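Local coordinates for protein TRAP dicarboxylate transporter-DctP subunit (Desulfovibrio desulfuricans subsp. desulfuricans, PDB 4NHB) that binds sn-glycerol-3-phosphate as a periplasmic solute-binding protein and probably delivers it to a TRAP-type membrane transporter, at residues T29-E39 with K61-L72. Numbering follows the deposited sequence.
Sequences TVIKMAGMKPE and KYEVQVFPNSQL. With G3P (sn-glycerol-3-phosphate), chain P.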
loop_
_atom_site.group_PDB
_atom_site.type_symbol
_atom_site.label_atom_id
_atom_site.label_comp_id
_atom_site.label_asym_id
_atom_site.label_seq_id
_atom_site.Cartn_x
_atom_site.Cartn_y
_atom_site.Cartn_z
ATOM N N THR A 29 -12.991 10.467 23.700
ATOM C CA THR A 29 -12.105 11.163 22.789
ATOM C C THR A 29 -12.284 10.587 21.392
ATOM O O THR A 29 -12.185 9.379 21.198
ATOM C CB THR A 29 -10.617 11.043 23.225
ATOM O OG1 THR A 29 -10.393 11.777 24.440
ATOM C CG2 THR A 29 -9.694 11.608 22.154
ATOM N N VAL A 30 -12.576 11.438 20.423
ATOM C CA VAL A 30 -12.761 10.970 19.049
ATOM C C VAL A 30 -11.485 11.055 18.230
ATOM O O VAL A 30 -10.827 12.092 18.203
ATOM C CB VAL A 30 -13.851 11.739 18.321
ATOM C CG1 VAL A 30 -13.899 11.312 16.852
ATOM C CG2 VAL A 30 -15.194 11.488 18.989
ATOM N N ILE A 31 -11.131 9.937 17.593
ATOM C CA ILE A 31 -10.039 9.898 16.608
ATOM C C ILE A 31 -10.572 9.740 15.169
ATOM O O ILE A 31 -11.267 8.782 14.851
ATOM C CB ILE A 31 -9.058 8.739 16.918
ATOM C CG1 ILE A 31 -8.309 9.009 18.227
ATOM C CG2 ILE A 31 -8.081 8.534 15.782
ATOM C CD1 ILE A 31 -7.433 7.842 18.691
ATOM N N LYS A 32 -10.243 10.694 14.316
ATOM C CA LYS A 32 -10.675 10.674 12.934
ATOM C C LYS A 32 -9.532 10.119 12.120
ATOM O O LYS A 32 -8.403 10.564 12.259
ATOM C CB LYS A 32 -10.971 12.074 12.456
ATOM C CG LYS A 32 -11.816 12.922 13.407
ATOM C CD LYS A 32 -13.224 13.025 12.935
ATOM C CE LYS A 32 -14.115 13.707 13.973
ATOM N NZ LYS A 32 -14.500 15.084 13.573
ATOM N N MET A 33 -9.840 9.115 11.305
ATOM C CA MET A 33 -8.899 8.465 10.435
ATOM C C MET A 33 -9.409 8.468 9.012
ATOM O O MET A 33 -10.518 7.996 8.738
ATOM C CB MET A 33 -8.747 7.005 10.843
ATOM C CG MET A 33 -7.578 6.310 10.217
ATOM S SD MET A 33 -7.584 4.561 10.599
ATOM C CE MET A 33 -7.572 4.514 12.378
ATOM N N ALA A 34 -8.583 8.937 8.102
ATOM C CA ALA A 34 -8.941 8.920 6.694
ATOM C C ALA A 34 -8.158 7.861 5.962
ATOM O O ALA A 34 -7.037 7.527 6.333
ATOM C CB ALA A 34 -8.659 10.258 6.071
ATOM N N GLY A 35 -8.760 7.356 4.896
ATOM C CA GLY A 35 -8.091 6.447 3.987
ATOM C C GLY A 35 -8.544 6.623 2.564
ATOM O O GLY A 35 -9.305 7.547 2.262
ATOM N N MET A 36 -8.093 5.710 1.705
ATOM C CA MET A 36 -8.134 5.926 0.264
ATOM C C MET A 36 -8.790 4.769 -0.438
ATOM O O MET A 36 -8.895 4.788 -1.671
ATOM C CB MET A 36 -6.711 6.134 -0.308
ATOM C CG MET A 36 -5.815 4.925 -0.153
ATOM S SD MET A 36 -4.167 5.159 -0.945
ATOM C CE MET A 36 -4.624 5.054 -2.679
ATOM N N LYS A 37 -9.258 3.779 0.336
ATOM C CA LYS A 37 -9.776 2.542 -0.254
ATOM C C LYS A 37 -11.252 2.289 0.080
ATOM O O LYS A 37 -11.789 2.795 1.070
ATOM C CB LYS A 37 -8.916 1.310 0.117
ATOM C CG LYS A 37 -7.454 1.358 -0.300
ATOM C CD LYS A 37 -7.279 1.473 -1.840
ATOM C CE LYS A 37 -5.798 1.578 -2.222
ATOM N NZ LYS A 37 -5.575 1.432 -3.701
ATOM N N PRO A 38 -11.942 1.541 -0.783
ATOM C CA PRO A 38 -13.334 1.207 -0.484
ATOM C C PRO A 38 -13.489 0.160 0.655
ATOM O O PRO A 38 -12.538 -0.494 1.107
ATOM C CB PRO A 38 -13.857 0.683 -1.812
ATOM C CG PRO A 38 -12.680 0.158 -2.456
ATOM C CD PRO A 38 -11.518 1.012 -2.084
ATOM N N GLU A 39 -14.718 0.035 1.128
ATOM C CA GLU A 39 -15.078 -1.003 2.086
ATOM C C GLU A 39 -14.756 -2.355 1.480
ATOM O O GLU A 39 -14.805 -2.509 0.271
ATOM C CB GLU A 39 -16.560 -0.911 2.412
ATOM C CG GLU A 39 -16.925 0.334 3.171
ATOM C CD GLU A 39 -16.472 0.277 4.619
ATOM O OE1 GLU A 39 -16.239 -0.841 5.116
ATOM O OE2 GLU A 39 -16.326 1.342 5.245
ATOM N N LYS A 61 -13.212 4.549 26.035
ATOM C CA LYS A 61 -12.693 5.897 26.163
ATOM C C LYS A 61 -12.424 6.560 24.819
ATOM O O LYS A 61 -12.821 7.705 24.588
ATOM C CB LYS A 61 -11.398 5.855 26.959
ATOM C CG LYS A 61 -10.713 7.188 27.022
ATOM C CD LYS A 61 -9.630 7.206 28.070
ATOM C CE LYS A 61 -8.699 8.370 27.846
ATOM N NZ LYS A 61 -7.692 8.502 28.940
ATOM N N TYR A 62 -11.724 5.848 23.937
ATOM C CA TYR A 62 -11.506 6.343 22.576
ATOM C C TYR A 62 -12.495 5.725 21.627
ATOM O O TYR A 62 -12.790 4.529 21.709
ATOM C CB TYR A 62 -10.104 6.045 22.096
ATOM C CG TYR A 62 -9.033 6.781 22.854
ATOM C CD1 TYR A 62 -8.647 8.049 22.486
ATOM C CD2 TYR A 62 -8.404 6.192 23.936
ATOM C CE1 TYR A 62 -7.657 8.726 23.166
ATOM C CE2 TYR A 62 -7.415 6.845 24.626
ATOM C CZ TYR A 62 -7.047 8.125 24.248
ATOM O OH TYR A 62 -6.052 8.784 24.937
ATOM N N GLU A 63 -13.041 6.564 20.753
ATOM C CA GLU A 63 -13.800 6.101 19.613
ATOM C C GLU A 63 -13.101 6.564 18.331
ATOM O O GLU A 63 -12.545 7.669 18.270
ATOM C CB GLU A 63 -15.223 6.640 19.670
ATOM C CG GLU A 63 -15.944 6.280 20.960
ATOM C CD GLU A 63 -17.370 6.790 20.997
ATOM O OE1 GLU A 63 -17.697 7.726 20.233
ATOM O OE2 GLU A 63 -18.166 6.252 21.797
ATOM N N VAL A 64 -13.136 5.709 17.315
ATOM C CA VAL A 64 -12.482 5.987 16.044
ATOM C C VAL A 64 -13.507 6.123 14.946
ATOM O O VAL A 64 -14.321 5.217 14.708
ATOM C CB VAL A 64 -11.526 4.858 15.684
ATOM C CG1 VAL A 64 -10.820 5.139 14.336
ATOM C CG2 VAL A 64 -10.527 4.665 16.802
ATOM N N GLN A 65 -13.458 7.239 14.242
ATOM C CA GLN A 65 -14.313 7.417 13.088
ATOM C C GLN A 65 -13.516 7.252 11.818
ATOM O O GLN A 65 -12.557 7.991 11.586
ATOM C CB GLN A 65 -14.977 8.801 13.109
ATOM C CG GLN A 65 -16.049 8.885 14.210
ATOM C CD GLN A 65 -16.617 10.282 14.401
ATOM O OE1 GLN A 65 -16.552 11.117 13.512
ATOM N NE2 GLN A 65 -17.154 10.539 15.582
ATOM N N VAL A 66 -13.967 6.325 10.980
ATOM C CA VAL A 66 -13.238 5.903 9.805
ATOM C C VAL A 66 -13.839 6.526 8.570
ATOM O O VAL A 66 -15.032 6.397 8.328
ATOM C CB VAL A 66 -13.260 4.374 9.682
ATOM C CG1 VAL A 66 -12.668 3.951 8.346
ATOM C CG2 VAL A 66 -12.521 3.777 10.872
ATOM N N PHE A 67 -13.004 7.242 7.817
ATOM C CA PHE A 67 -13.406 7.863 6.551
ATOM C C PHE A 67 -12.659 7.300 5.355
ATOM O O PHE A 67 -11.664 7.869 4.909
ATOM C CB PHE A 67 -13.141 9.362 6.614
ATOM C CG PHE A 67 -13.883 10.072 7.741
ATOM C CD1 PHE A 67 -13.341 10.144 9.013
ATOM C CD2 PHE A 67 -15.125 10.652 7.513
ATOM C CE1 PHE A 67 -14.012 10.775 10.013
ATOM C CE2 PHE A 67 -15.788 11.297 8.503
ATOM C CZ PHE A 67 -15.254 11.371 9.750
ATOM N N PRO A 68 -13.117 6.164 4.827
ATOM C CA PRO A 68 -12.369 5.532 3.740
ATOM C C PRO A 68 -12.654 6.119 2.379
ATOM O O PRO A 68 -13.397 7.088 2.235
ATOM C CB PRO A 68 -12.937 4.109 3.746
ATOM C CG PRO A 68 -14.312 4.309 4.100
ATOM C CD PRO A 68 -14.406 5.499 5.023
ATOM N N ASN A 69 -12.059 5.501 1.368
ATOM C CA ASN A 69 -12.387 5.798 -0.024
ATOM C C ASN A 69 -12.256 7.311 -0.354
ATOM O O ASN A 69 -13.087 7.911 -1.051
ATOM C CB ASN A 69 -13.785 5.253 -0.318
ATOM C CG ASN A 69 -14.002 5.018 -1.792
ATOM O OD1 ASN A 69 -13.043 4.854 -2.557
ATOM N ND2 ASN A 69 -15.254 5.068 -2.211
ATOM N N SER A 70 -11.201 7.929 0.176
ATOM C CA SER A 70 -10.936 9.333 -0.054
ATOM C C SER A 70 -12.105 10.265 0.349
ATOM O O SER A 70 -12.198 11.387 -0.112
ATOM C CB SER A 70 -10.527 9.548 -1.517
ATOM O OG SER A 70 -9.264 8.941 -1.760
ATOM N N GLN A 71 -12.957 9.814 1.259
ATOM C CA GLN A 71 -14.020 10.674 1.819
ATOM C C GLN A 71 -13.556 12.002 2.417
ATOM O O GLN A 71 -14.314 12.967 2.415
ATOM C CB GLN A 71 -14.835 9.932 2.854
ATOM C CG GLN A 71 -15.955 9.106 2.261
ATOM C CD GLN A 71 -16.570 8.178 3.284
ATOM O OE1 GLN A 71 -16.630 8.492 4.476
ATOM N NE2 GLN A 71 -17.019 7.012 2.827
ATOM N N LEU A 72 -12.353 12.068 2.957
ATOM C CA LEU A 72 -11.857 13.352 3.496
ATOM C C LEU A 72 -10.790 13.897 2.599
ATOM O O LEU A 72 -9.850 14.549 3.058
ATOM C CB LEU A 72 -11.319 13.198 4.921
ATOM C CG LEU A 72 -12.418 12.925 5.962
ATOM C CD1 LEU A 72 -11.854 12.750 7.347
ATOM C CD2 LEU A 72 -13.416 14.060 5.936
HETATM O O1 G3P P . 1.353 2.324 -1.489
HETATM C C1 G3P P . 1.159 2.998 -2.698
HETATM C C2 G3P P . -0.094 2.462 -3.403
HETATM O O2 G3P P . -1.202 2.637 -2.563
HETATM C C3 G3P P . -0.306 3.229 -4.718
HETATM O O1P G3P P . -1.010 2.420 -5.605
HETATM O O4P G3P P . -3.120 2.282 -4.399
HETATM O O2P G3P P . -2.784 4.158 -6.086
HETATM O O3P G3P P . -3.133 1.821 -6.882
HETATM P P G3P P . -2.608 2.697 -5.749
HETATM O O HOH W 1 -7.150 11.500 25.483
HETATM O O HOH W 2 -10.103 10.240 3.012
HETATM O O HOH W 3 -9.116 6.914 -3.304
#
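From Val-30 beside Glu-63 to Ala-34 beside Phe-67, two parallel strands run in register, their axes 4.6 Å apart and inclined by 22°; backbone bonds alternate along them, Ile-31 N giving to Glu-63 O and Ile-31 O receiving Gln-65 N. On one face, Ile-31, Met-33 and Val-64 form an apolar layer. The side chain of Met-33 leaves with CG anti to the backbone N (chi1 -167°) and bends only at its last torsion, which lays CE against Val-64 CG1 at 3.8 Å; helix 42-57 covers it through Met-47 and Phe-50. At the start of the pair, the CB and CG2 of Thr-29 lie alongside the Tyr-62 ring, whose hydroxyl bonds to Asp-254. The other face is more polar: Lys-32 and Gln-65 run side by side, Lys-32 CE lying 3.6 Å from Gln-65 OE1, while the CD of Lys-32 meets the Phe-67 ring at CE1 (3.8 Å). Leu-72 CD1 sits over one face of that ring, 3.3 Å above its plane and toward the rim, and Met-33 O lies at its edge. Beyond the strands, Gly-35 O receives Ser-70 N (2.8 Å), tying the type I' turn 68-71 to the loop that follows strand 30-34, and a water links Met-36 O with Ser-70 OG. Lys-37 then reaches the phosphate, NZ donating to O4P of sn-glycerol-3-phosphate at 2.7 Å, with Asp-215 as a second charged partner. Strand 30-34, helix 42-57 and strand 63-67 thus make a beta-alpha-beta unit of the periplasmic binding protein fold, with the phosphate-binding Lys-37 and the pocket residue Met-36 carried in the loop after its first strand.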